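Protein argonaute (Methanocaldococcus jannaschii, PDB 5G5S) cuts single-stranded DNA at sites selected by a short single-stranded DNA guide, and may defend the cell against invading genetic elements. Local coordinates at residues N566-R571 against N593-S598; Y499-G504 against T521-S526; D582-S587 against L642-G647; Q660-L665 against R681-I686. One frame throughout, in Å; residues are numbered along the deposited sequence. Where two conformers were deposited one is given.

Interaction 1 (N566-R571 against N593-S598)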
# COMPACT_ATOMS: atom_id res chain seq x y z
N ASN A 566 4.03 -23.46 -10.08
CA ASN A 566 4.44 -22.23 -10.74
C ASN A 566 3.82 -21.14 -9.89
O ASN A 566 2.60 -21.02 -9.84
CB ASN A 566 3.96 -22.16 -12.20
CG ASN A 566 4.64 -21.05 -12.96
OD1 ASN A 566 5.32 -20.18 -12.39
ND2 ASN A 566 4.51 -21.05 -14.27
N ILE A 567 4.66 -20.43 -9.11
CA ILE A 567 4.26 -19.42 -8.12
C ILE A 567 4.87 -18.08 -8.45
O ILE A 567 6.07 -17.98 -8.69
CB ILE A 567 4.64 -19.88 -6.67
CG1 ILE A 567 4.02 -21.25 -6.31
CG2 ILE A 567 4.25 -18.83 -5.62
CD1 ILE A 567 4.81 -22.02 -5.31
N LEU A 568 4.03 -17.04 -8.42
CA LEU A 568 4.44 -15.67 -8.65
C LEU A 568 4.26 -14.89 -7.35
O LEU A 568 3.15 -14.87 -6.81
CB LEU A 568 3.62 -15.03 -9.81
CG LEU A 568 3.79 -13.51 -10.04
CD1 LEU A 568 5.18 -13.17 -10.54
CD2 LEU A 568 2.72 -12.95 -10.97
N PHE A 569 5.34 -14.27 -6.84
CA PHE A 569 5.31 -13.43 -5.63
C PHE A 569 5.30 -11.96 -6.00
O PHE A 569 6.07 -11.51 -6.86
CB PHE A 569 6.46 -13.71 -4.67
CG PHE A 569 6.34 -15.00 -3.90
CD1 PHE A 569 6.89 -16.18 -4.39
CD2 PHE A 569 5.73 -15.02 -2.64
CE1 PHE A 569 6.80 -17.36 -3.66
CE2 PHE A 569 5.64 -16.21 -1.92
CZ PHE A 569 6.15 -17.37 -2.44
N LEU A 570 4.44 -11.21 -5.33
CA LEU A 570 4.27 -9.78 -5.51
C LEU A 570 4.71 -9.11 -4.21
O LEU A 570 4.20 -9.45 -3.13
CB LEU A 570 2.79 -9.50 -5.78
CG LEU A 570 2.22 -9.48 -7.20
CD1 LEU A 570 2.89 -10.44 -8.15
CD2 LEU A 570 0.73 -9.67 -7.19
N ARG A 571 5.70 -8.22 -4.31
CA ARG A 571 6.18 -7.49 -3.14
C ARG A 571 6.53 -6.04 -3.44
O ARG A 571 6.85 -5.70 -4.58
CB ARG A 571 7.30 -8.24 -2.37
CG ARG A 571 8.48 -8.73 -3.21
CD ARG A 571 9.47 -9.55 -2.38
NE ARG A 571 10.47 -8.71 -1.72
CZ ARG A 571 11.38 -9.14 -0.85
NH1 ARG A 571 11.43 -10.42 -0.50
NH2 ARG A 571 12.24 -8.29 -0.30
N ASN A 593 8.78 -23.38 -10.18
CA ASN A 593 9.16 -22.13 -10.83
C ASN A 593 8.71 -21.02 -9.86
O ASN A 593 7.52 -20.90 -9.56
CB ASN A 593 8.47 -22.00 -12.17
CG ASN A 593 8.87 -20.77 -12.95
OD1 ASN A 593 9.91 -20.73 -13.60
ND2 ASN A 593 8.01 -19.76 -12.95
N ILE A 594 9.68 -20.29 -9.29
CA ILE A 594 9.42 -19.21 -8.35
C ILE A 594 9.74 -17.90 -9.02
O ILE A 594 10.88 -17.65 -9.43
CB ILE A 594 10.17 -19.38 -6.99
CG1 ILE A 594 9.96 -20.78 -6.34
CG2 ILE A 594 9.84 -18.23 -6.03
CD1 ILE A 594 8.49 -21.18 -5.90
N GLU A 595 8.72 -17.06 -9.15
CA GLU A 595 8.89 -15.74 -9.74
C GLU A 595 8.60 -14.65 -8.74
O GLU A 595 7.84 -14.86 -7.79
CB GLU A 595 8.07 -15.58 -11.02
CG GLU A 595 8.63 -16.39 -12.18
CD GLU A 595 7.80 -16.33 -13.44
OE1 GLU A 595 6.97 -15.40 -13.56
OE2 GLU A 595 7.97 -17.22 -14.31
N VAL A 596 9.27 -13.51 -8.92
CA VAL A 596 9.13 -12.33 -8.08
C VAL A 596 9.20 -11.07 -8.93
O VAL A 596 10.03 -10.94 -9.83
CB VAL A 596 10.04 -12.32 -6.81
CG1 VAL A 596 11.52 -12.23 -7.15
CG2 VAL A 596 9.63 -11.22 -5.83
N ILE A 597 8.26 -10.17 -8.69
CA ILE A 597 8.19 -8.87 -9.33
C ILE A 597 7.99 -7.84 -8.22
O ILE A 597 7.29 -8.11 -7.24
CB ILE A 597 7.15 -8.82 -10.48
CG1 ILE A 597 7.45 -7.63 -11.46
CG2 ILE A 597 5.70 -8.83 -9.95
CD1 ILE A 597 6.72 -7.60 -12.84
N SER A 598 8.64 -6.68 -8.35
CA SER A 598 8.53 -5.59 -7.39
C SER A 598 7.43 -4.64 -7.86
O SER A 598 7.41 -4.23 -9.02
CB SER A 598 9.87 -4.88 -7.24
OG SER A 598 9.75 -3.68 -6.50
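Asn566 and Asn593 stand side by side at the start of two parallel strands, their side chains pointing the same way but their amide planes turned 84° apart. Asn593 ND2 gives one hydrogen to Asn566 OD1 at 2.8 Å, approaching from above the carbonyl plane, and another to Glu595 OE2 at 2.9 Å, this time in its own amide plane. An amide suits the place because one nitrogen can serve two acceptors. The buried Glu595 is gripped further by Tyr499, Trp641 and Arg643; its CB packs on Leu568 CD1 at 3.8 Å.

The opposite face, with Ile567, Phe569, Ile594 and Val596, is largely apolar. Ile567 and Ile594 run alongside each other, CD1 to CD1, while Ile594 CG2 approaches the CD1 and CE1 atoms of the Phe569 ring obliquely. Glu595 O lies near the plane of that ring, at its edge, and accepts the 2.7 Å bond from Phe569 N. Further on, Arg571 lays its CG and CD against Val596 CG2.

The two strands belong to a beta-alpha-beta unit whose crossover is helix 577-590. Strand 501-506 flanks 566-571, strand 636-645 flanks 593-600, and helix 547-556 packs over Phe569 and Ile594.

Interaction 2 (Y499-G504 against T521-S526)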
# COMPACT_ATOMS: atom_id res chain seq x y z
N TYR A 499 0.23 -19.56 -13.53
CA TYR A 499 0.49 -19.66 -12.09
C TYR A 499 -0.50 -20.44 -11.28
O TYR A 499 -1.70 -20.17 -11.32
CB TYR A 499 0.71 -18.27 -11.46
CG TYR A 499 1.74 -17.45 -12.20
CD1 TYR A 499 3.09 -17.78 -12.16
CD2 TYR A 499 1.35 -16.38 -13.01
CE1 TYR A 499 4.03 -17.07 -12.90
CE2 TYR A 499 2.29 -15.64 -13.73
CZ TYR A 499 3.63 -15.98 -13.65
OH TYR A 499 4.57 -15.27 -14.35
N ASP A 500 0.01 -21.40 -10.51
CA ASP A 500 -0.79 -22.18 -9.57
C ASP A 500 -1.21 -21.23 -8.43
O ASP A 500 -2.35 -21.27 -7.99
CB ASP A 500 0.03 -23.35 -9.02
CG ASP A 500 0.35 -24.40 -10.06
OD1 ASP A 500 -0.53 -25.24 -10.34
OD2 ASP A 500 1.47 -24.38 -10.61
N TYR A 501 -0.27 -20.35 -8.01
CA TYR A 501 -0.46 -19.34 -6.97
C TYR A 501 0.14 -18.02 -7.36
O TYR A 501 1.21 -17.96 -7.97
CB TYR A 501 0.17 -19.76 -5.63
CG TYR A 501 -0.35 -21.06 -5.07
CD1 TYR A 501 -1.72 -21.26 -4.87
CD2 TYR A 501 0.53 -22.08 -4.68
CE1 TYR A 501 -2.20 -22.46 -4.34
CE2 TYR A 501 0.05 -23.27 -4.14
CZ TYR A 501 -1.31 -23.46 -3.98
OH TYR A 501 -1.79 -24.64 -3.45
N ILE A 502 -0.55 -16.95 -6.98
CA ILE A 502 -0.12 -15.57 -7.07
C ILE A 502 -0.19 -15.15 -5.61
O ILE A 502 -1.25 -15.27 -4.98
CB ILE A 502 -0.95 -14.69 -8.03
CG1 ILE A 502 -0.69 -15.13 -9.49
CG2 ILE A 502 -0.59 -13.19 -7.79
CD1 ILE A 502 -1.76 -14.70 -10.50
N MET A 503 0.99 -14.80 -5.05
CA MET A 503 1.09 -14.50 -3.64
C MET A 503 1.54 -13.07 -3.38
O MET A 503 2.61 -12.66 -3.81
CB MET A 503 2.00 -15.54 -2.95
CG MET A 503 1.42 -16.94 -2.91
SD MET A 503 2.52 -18.07 -2.01
CE MET A 503 1.61 -19.61 -2.12
N GLY A 504 0.67 -12.32 -2.72
CA GLY A 504 0.93 -10.94 -2.33
C GLY A 504 1.62 -10.96 -0.99
O GLY A 504 1.16 -11.62 -0.06
N THR A 521 0.97 -13.18 3.78
CA THR A 521 0.91 -13.63 2.39
C THR A 521 -0.57 -13.82 2.08
O THR A 521 -1.29 -14.50 2.84
CB THR A 521 1.75 -14.91 2.15
OG1 THR A 521 3.12 -14.63 2.44
CG2 THR A 521 1.67 -15.40 0.72
N VAL A 522 -1.05 -13.20 1.01
CA VAL A 522 -2.41 -13.40 0.54
C VAL A 522 -2.27 -14.28 -0.71
O VAL A 522 -1.64 -13.89 -1.68
CB VAL A 522 -3.28 -12.13 0.38
CG1 VAL A 522 -4.66 -12.46 -0.15
CG2 VAL A 522 -3.42 -11.43 1.73
N VAL A 523 -2.73 -15.53 -0.59
CA VAL A 523 -2.62 -16.54 -1.64
C VAL A 523 -3.84 -16.55 -2.56
O VAL A 523 -4.96 -16.78 -2.11
CB VAL A 523 -2.33 -17.94 -1.02
CG1 VAL A 523 -2.10 -18.99 -2.11
CG2 VAL A 523 -1.15 -17.89 -0.05
N TYR A 524 -3.60 -16.33 -3.85
CA TYR A 524 -4.61 -16.37 -4.90
C TYR A 524 -4.35 -17.58 -5.78
O TYR A 524 -3.20 -17.89 -6.05
CB TYR A 524 -4.57 -15.09 -5.75
CG TYR A 524 -5.37 -13.95 -5.15
CD1 TYR A 524 -5.04 -13.42 -3.90
CD2 TYR A 524 -6.43 -13.39 -5.84
CE1 TYR A 524 -5.78 -12.38 -3.35
CE2 TYR A 524 -7.17 -12.34 -5.30
CZ TYR A 524 -6.84 -11.83 -4.06
OH TYR A 524 -7.56 -10.81 -3.52
N ASP A 525 -5.41 -18.23 -6.26
CA ASP A 525 -5.26 -19.36 -7.17
C ASP A 525 -5.27 -18.87 -8.62
O ASP A 525 -5.35 -17.66 -8.86
CB ASP A 525 -6.30 -20.47 -6.90
CG ASP A 525 -7.77 -20.11 -7.11
OD1 ASP A 525 -8.05 -19.05 -7.72
OD2 ASP A 525 -8.64 -20.91 -6.71
N SER A 526 -5.21 -19.80 -9.59
CA SER A 526 -5.21 -19.50 -11.02
C SER A 526 -6.48 -18.80 -11.52
O SER A 526 -6.43 -18.18 -12.59
CB SER A 526 -4.91 -20.76 -11.84
OG SER A 526 -5.96 -21.71 -11.77
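Ile502 to Gly504 pair antiparallel with Val522 to Tyr524, the short strand axes 4.6 Å apart at closest and their directions at 158°, with Ile502–Tyr524 and Gly504–Val522 as hydrogen-bonded pairs. Each of these pairs makes two backbone bonds; the shortest, Tyr524 N to Ile502 O, is 2.8 Å.

Met503 and Val523, a non-hydrogen-bonded pair, lie side by side and point the same way. The methionine is extended through SD (chi2 -177°) and on to CE (chi3 180°), which ends against both valine methyls, 3.8 Å from Val523 CG1. Its CB, meanwhile, touches Thr521 CG2 at 3.7 Å. A long, flexible, unbranched side chain can thus follow two branched neighbours at once. Val523 CG1 also meets the Tyr501 ring obliquely, 3.6 Å from CD1, and Tyr524 O sits at the edge of the same ring, near its plane.

On the other face Ile502 and Tyr524 meet only near the backbone, Tyr524 CB lying 3.4 Å from Ile502 O. Both side chains pack against Pro685 of helix 684-697. Gly504 has no side chain on this face, and its backbone N approaches Pro685 closely.

This is the first beta hairpin of the RNase H-like fold of PIWI domains. Strand 501-506 ends at Asp506, an active-site residue and manganese ligand by similarity, so the pairing places the strand that carries it.

Interaction 3 (D582-S587 against L642-G647)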
# COMPACT_ATOMS: atom_id res chain seq x y z
N ASP A 582 19.75 -18.51 -2.21
CA ASP A 582 18.80 -19.30 -1.42
C ASP A 582 17.56 -19.61 -2.27
O ASP A 582 17.03 -20.72 -2.17
CB ASP A 582 18.40 -18.56 -0.13
CG ASP A 582 19.46 -18.48 0.96
OD1 ASP A 582 20.66 -18.63 0.64
OD2 ASP A 582 19.08 -18.22 2.12
N LEU A 583 17.13 -18.64 -3.11
CA LEU A 583 15.99 -18.80 -4.01
C LEU A 583 16.33 -19.74 -5.16
O LEU A 583 15.46 -20.50 -5.58
CB LEU A 583 15.44 -17.46 -4.50
CG LEU A 583 14.71 -16.60 -3.46
CD1 LEU A 583 14.36 -15.25 -4.05
CD2 LEU A 583 13.47 -17.29 -2.92
N LYS A 584 17.60 -19.74 -5.61
CA LYS A 584 18.13 -20.66 -6.61
C LYS A 584 18.04 -22.10 -6.08
O LYS A 584 17.57 -22.97 -6.80
CB LYS A 584 19.59 -20.33 -6.96
CG LYS A 584 19.73 -19.25 -8.03
CD LYS A 584 21.14 -19.24 -8.64
CE LYS A 584 22.01 -18.14 -8.09
NZ LYS A 584 23.40 -18.24 -8.59
N GLU A 585 18.44 -22.33 -4.81
CA GLU A 585 18.40 -23.64 -4.14
C GLU A 585 16.97 -24.13 -3.86
O GLU A 585 16.68 -25.30 -4.06
CB GLU A 585 19.24 -23.65 -2.85
CG GLU A 585 20.73 -23.41 -3.05
CD GLU A 585 21.43 -24.34 -4.03
OE1 GLU A 585 21.52 -25.56 -3.73
OE2 GLU A 585 21.87 -23.86 -5.10
N ILE A 586 16.08 -23.22 -3.40
CA ILE A 586 14.68 -23.50 -3.11
C ILE A 586 13.91 -24.00 -4.35
O ILE A 586 13.13 -24.95 -4.23
CB ILE A 586 14.01 -22.29 -2.37
CG1 ILE A 586 13.87 -22.58 -0.88
CG2 ILE A 586 12.66 -21.87 -2.96
CD1 ILE A 586 13.85 -21.34 0.01
N SER A 587 14.17 -23.40 -5.54
CA SER A 587 13.53 -23.76 -6.80
C SER A 587 13.85 -25.19 -7.19
O SER A 587 12.96 -25.92 -7.64
CB SER A 587 13.91 -22.79 -7.92
OG SER A 587 15.28 -22.91 -8.29
N LEU A 642 12.02 -11.40 -11.74
CA LEU A 642 13.00 -12.48 -11.65
C LEU A 642 12.36 -13.85 -11.69
O LEU A 642 11.22 -14.01 -11.27
CB LEU A 642 13.83 -12.35 -10.36
CG LEU A 642 14.65 -11.06 -10.19
CD1 LEU A 642 15.03 -10.84 -8.73
CD2 LEU A 642 15.88 -11.05 -11.11
N ARG A 643 13.10 -14.83 -12.20
CA ARG A 643 12.65 -16.21 -12.31
C ARG A 643 13.69 -17.16 -11.76
O ARG A 643 14.83 -17.17 -12.25
CB ARG A 643 12.31 -16.56 -13.77
CG ARG A 643 11.95 -18.03 -13.98
CD ARG A 643 11.63 -18.32 -15.41
NE ARG A 643 10.38 -17.69 -15.82
CZ ARG A 643 10.05 -17.43 -17.08
NH1 ARG A 643 10.89 -17.72 -18.07
NH2 ARG A 643 8.90 -16.84 -17.37
N PHE A 644 13.30 -17.97 -10.76
CA PHE A 644 14.14 -19.02 -10.18
C PHE A 644 13.53 -20.34 -10.60
O PHE A 644 12.40 -20.66 -10.24
CB PHE A 644 14.26 -18.90 -8.64
CG PHE A 644 14.81 -17.56 -8.22
CD1 PHE A 644 13.96 -16.48 -8.01
CD2 PHE A 644 16.18 -17.36 -8.10
CE1 PHE A 644 14.47 -15.23 -7.67
CE2 PHE A 644 16.69 -16.11 -7.73
CZ PHE A 644 15.83 -15.06 -7.50
N ASN A 645 14.28 -21.09 -11.42
CA ASN A 645 13.84 -22.35 -12.00
C ASN A 645 15.06 -23.26 -12.20
O ASN A 645 16.06 -22.81 -12.77
CB ASN A 645 13.13 -22.07 -13.36
CG ASN A 645 12.36 -23.22 -13.97
OD1 ASN A 645 12.76 -24.37 -13.91
ND2 ASN A 645 11.28 -22.91 -14.67
N CYS A 646 14.98 -24.52 -11.74
CA CYS A 646 16.06 -25.51 -11.90
C CYS A 646 17.44 -25.03 -11.40
O CYS A 646 18.46 -25.30 -12.04
CB CYS A 646 16.12 -25.99 -13.35
SG CYS A 646 16.87 -27.62 -13.56
N GLY A 647 17.45 -24.31 -10.28
CA GLY A 647 18.68 -23.79 -9.69
C GLY A 647 19.28 -22.60 -10.41
O GLY A 647 20.39 -22.18 -10.08
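Helix 582-587 passes strand 642-645 with 6.9 Å between the axes at closest and 46° between their directions, and the chain beyond the strand turns back to touch the helix at Gly647, whose CA contacts Lys584 O at 3.2 Å. Cys646 and Gly647 both have positive phi, and at Gly647 (phi 75°) this by itself favours glycine.

Phe644 is the main apolar contact. Its CG lies anti to the carbonyl carbon (chi1 -58°), and Leu583 CB sits over the centre of the ring face, 3.6 Å from the centroid and only 7° off the normal, a CH-pi contact. The leucine then reaches across to the far part of the ring, CD1 standing 3.6 Å from Phe644 CE1. A branched aliphatic chain and a flat ring suit each other here, since one carbon can press on the face while a methyl reaches a rim atom. Lys584 crosses the phenylalanine at about a right angle, and its aliphatic CD runs 3.4 Å from Gly647 O.

Ser587 serves both sides. Its hydroxyl donates to Lys584 O, one turn back, at 2.7 Å, and accepts from Gly647 N at 3.3 Å, while its CB rests against Phe644 O. A hydroxyl suits the place because one oxygen can donate and accept at once.

With its proton committed to Lys584 O, the Ser587 hydroxyl can meet Gly647 N only as an acceptor. One rather long hydrogen bond therefore links the turn before strand 648-652 to the crossover helix, beside the apolar packing on the buried Phe644.

Interaction 4 (Q660-L665 against R681-I686)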
# COMPACT_ATOMS: atom_id res chain seq x y z
N GLN A 660 -0.97 -7.13 -18.14
CA GLN A 660 -2.36 -7.54 -18.29
C GLN A 660 -2.78 -8.36 -17.08
O GLN A 660 -3.85 -8.10 -16.53
CB GLN A 660 -2.62 -8.29 -19.60
CG GLN A 660 -4.09 -8.69 -19.84
CD GLN A 660 -5.02 -7.52 -20.03
OE1 GLN A 660 -4.87 -6.74 -20.97
NE2 GLN A 660 -6.00 -7.37 -19.15
N LEU A 661 -1.94 -9.29 -16.62
CA LEU A 661 -2.21 -10.10 -15.43
C LEU A 661 -2.36 -9.23 -14.19
O LEU A 661 -3.27 -9.44 -13.40
CB LEU A 661 -1.10 -11.17 -15.21
CG LEU A 661 -1.16 -11.95 -13.85
CD1 LEU A 661 -2.45 -12.73 -13.71
CD2 LEU A 661 -0.00 -12.87 -13.71
N LEU A 662 -1.45 -8.26 -14.01
CA LEU A 662 -1.46 -7.35 -12.87
C LEU A 662 -2.69 -6.48 -12.89
O LEU A 662 -3.32 -6.31 -11.84
CB LEU A 662 -0.16 -6.53 -12.80
CG LEU A 662 1.13 -7.36 -12.58
CD1 LEU A 662 2.36 -6.48 -12.60
CD2 LEU A 662 1.06 -8.20 -11.31
N TYR A 663 -3.08 -5.99 -14.10
CA TYR A 663 -4.31 -5.23 -14.31
C TYR A 663 -5.53 -6.07 -13.95
O TYR A 663 -6.44 -5.54 -13.32
CB TYR A 663 -4.45 -4.74 -15.77
CG TYR A 663 -5.75 -3.98 -15.99
CD1 TYR A 663 -5.95 -2.73 -15.42
CD2 TYR A 663 -6.81 -4.57 -16.68
CE1 TYR A 663 -7.16 -2.05 -15.58
CE2 TYR A 663 -8.02 -3.89 -16.85
CZ TYR A 663 -8.20 -2.64 -16.30
OH TYR A 663 -9.38 -1.96 -16.47
N ASP A 664 -5.56 -7.34 -14.38
CA ASP A 664 -6.68 -8.24 -14.10
C ASP A 664 -6.86 -8.43 -12.60
O ASP A 664 -7.98 -8.56 -12.14
CB ASP A 664 -6.47 -9.63 -14.75
CG ASP A 664 -6.47 -9.69 -16.27
OD1 ASP A 664 -6.89 -8.70 -16.91
OD2 ASP A 664 -6.02 -10.73 -16.82
N LEU A 665 -5.73 -8.45 -11.85
CA LEU A 665 -5.73 -8.61 -10.40
C LEU A 665 -6.21 -7.39 -9.64
O LEU A 665 -6.69 -7.54 -8.52
CB LEU A 665 -4.37 -9.11 -9.88
CG LEU A 665 -3.97 -10.53 -10.29
CD1 LEU A 665 -2.47 -10.76 -10.09
CD2 LEU A 665 -4.77 -11.58 -9.54
N ARG A 681 -5.78 0.34 -7.26
CA ARG A 681 -4.59 0.95 -7.83
C ARG A 681 -3.51 -0.15 -7.96
O ARG A 681 -2.77 -0.20 -8.96
CB ARG A 681 -4.08 2.09 -6.92
CG ARG A 681 -2.89 2.84 -7.54
CD ARG A 681 -2.45 4.06 -6.78
NE ARG A 681 -1.17 4.52 -7.32
CZ ARG A 681 -0.06 4.71 -6.60
NH1 ARG A 681 -0.08 4.53 -5.28
NH2 ARG A 681 1.05 5.13 -7.18
N ILE A 682 -3.41 -1.01 -6.94
CA ILE A 682 -2.42 -2.08 -6.92
C ILE A 682 -3.09 -3.45 -6.91
O ILE A 682 -4.18 -3.56 -6.35
CB ILE A 682 -1.30 -1.88 -5.84
CG1 ILE A 682 -1.81 -2.03 -4.41
CG2 ILE A 682 -0.47 -0.58 -6.06
CD1 ILE A 682 -0.74 -2.53 -3.50
N PRO A 683 -2.50 -4.50 -7.54
CA PRO A 683 -3.15 -5.84 -7.56
C PRO A 683 -3.68 -6.32 -6.20
O PRO A 683 -3.01 -6.15 -5.20
CB PRO A 683 -2.04 -6.75 -8.09
CG PRO A 683 -1.21 -5.88 -8.93
CD PRO A 683 -1.21 -4.54 -8.28
N ALA A 684 -4.88 -6.92 -6.18
CA ALA A 684 -5.53 -7.42 -4.95
C ALA A 684 -4.66 -8.29 -3.99
O ALA A 684 -4.70 -8.01 -2.79
CB ALA A 684 -6.87 -8.07 -5.26
N PRO A 685 -3.81 -9.26 -4.44
CA PRO A 685 -2.99 -10.03 -3.47
C PRO A 685 -2.10 -9.16 -2.56
O PRO A 685 -2.13 -9.34 -1.34
CB PRO A 685 -2.19 -10.98 -4.36
CG PRO A 685 -2.99 -11.09 -5.61
CD PRO A 685 -3.60 -9.76 -5.82
N ILE A 686 -1.34 -8.22 -3.17
CA ILE A 686 -0.45 -7.31 -2.43
C ILE A 686 -1.23 -6.24 -1.64
O ILE A 686 -0.89 -5.97 -0.49
CB ILE A 686 0.75 -6.77 -3.29
CG1 ILE A 686 1.73 -5.92 -2.44
CG2 ILE A 686 0.29 -6.05 -4.57
CD1 ILE A 686 3.02 -5.52 -3.10
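Pro683 wedges against the last turns of helix 656-666 where the end of that helix meets the start of helix 684-697 in the PIWI domain, with the proline at the N-cap position. The bump is the proline ring and the hollow is formed by Leu662 and Leu665, one turn apart on the helix. Pro683 CG enters beside Leu662, 3.6 Å from its carbonyl O and 4.0 Å from its CD2, the two side chains crossing obliquely. Pro683 CB faces Leu665 CB at 3.8 Å. Leu665 CB in turn approaches Pro685 CD at 4.2 Å, so it lies against two prolines.

Rigid rings suit such a place: a proline ring has little rotational freedom to lose when it is packed, and Pro685, in the first turn of its helix, has no N-H that would want a partner there. Leu662 CD2 and Leu665 CB supply the apolar part of the hollow, Leu662 O the rest. Beyond them, Ile502 of strand 501-506 packs on Leu665 and Pro685, and Leu638 of strand 636-645 touches Leu662.

Ala684 is small enough to let the backbones meet: its CB is 3.3 Å from Leu665 O, and its N donates to that same oxygen over 3.0 Å at 166°, coming from well above the carbonyl plane.

How the interactions relate
Following the chain, interaction 2 closes first, folding 499-504 and 521-526 into a hairpin. Interaction 1 then closes the crossover through helix 577-590, setting 593-598 beside 566-571, which itself borders strand 501-506. Interaction 3 opens inside that crossover, on its helix, and closes later at 642-647, so interactions 1 and 3 cross; strand 636-645 also pairs with 593-600. Interaction 4 comes last, in series with the rest, and closes the loop between helices 656-666 and 684-697. Pro683 and Ile686 lie against interaction 1, Ala684 and Pro685 against interaction 2. Together the contacts tie the PIWI sheet to helix 577-590 and to the pair of helices 656-666 and 684-697.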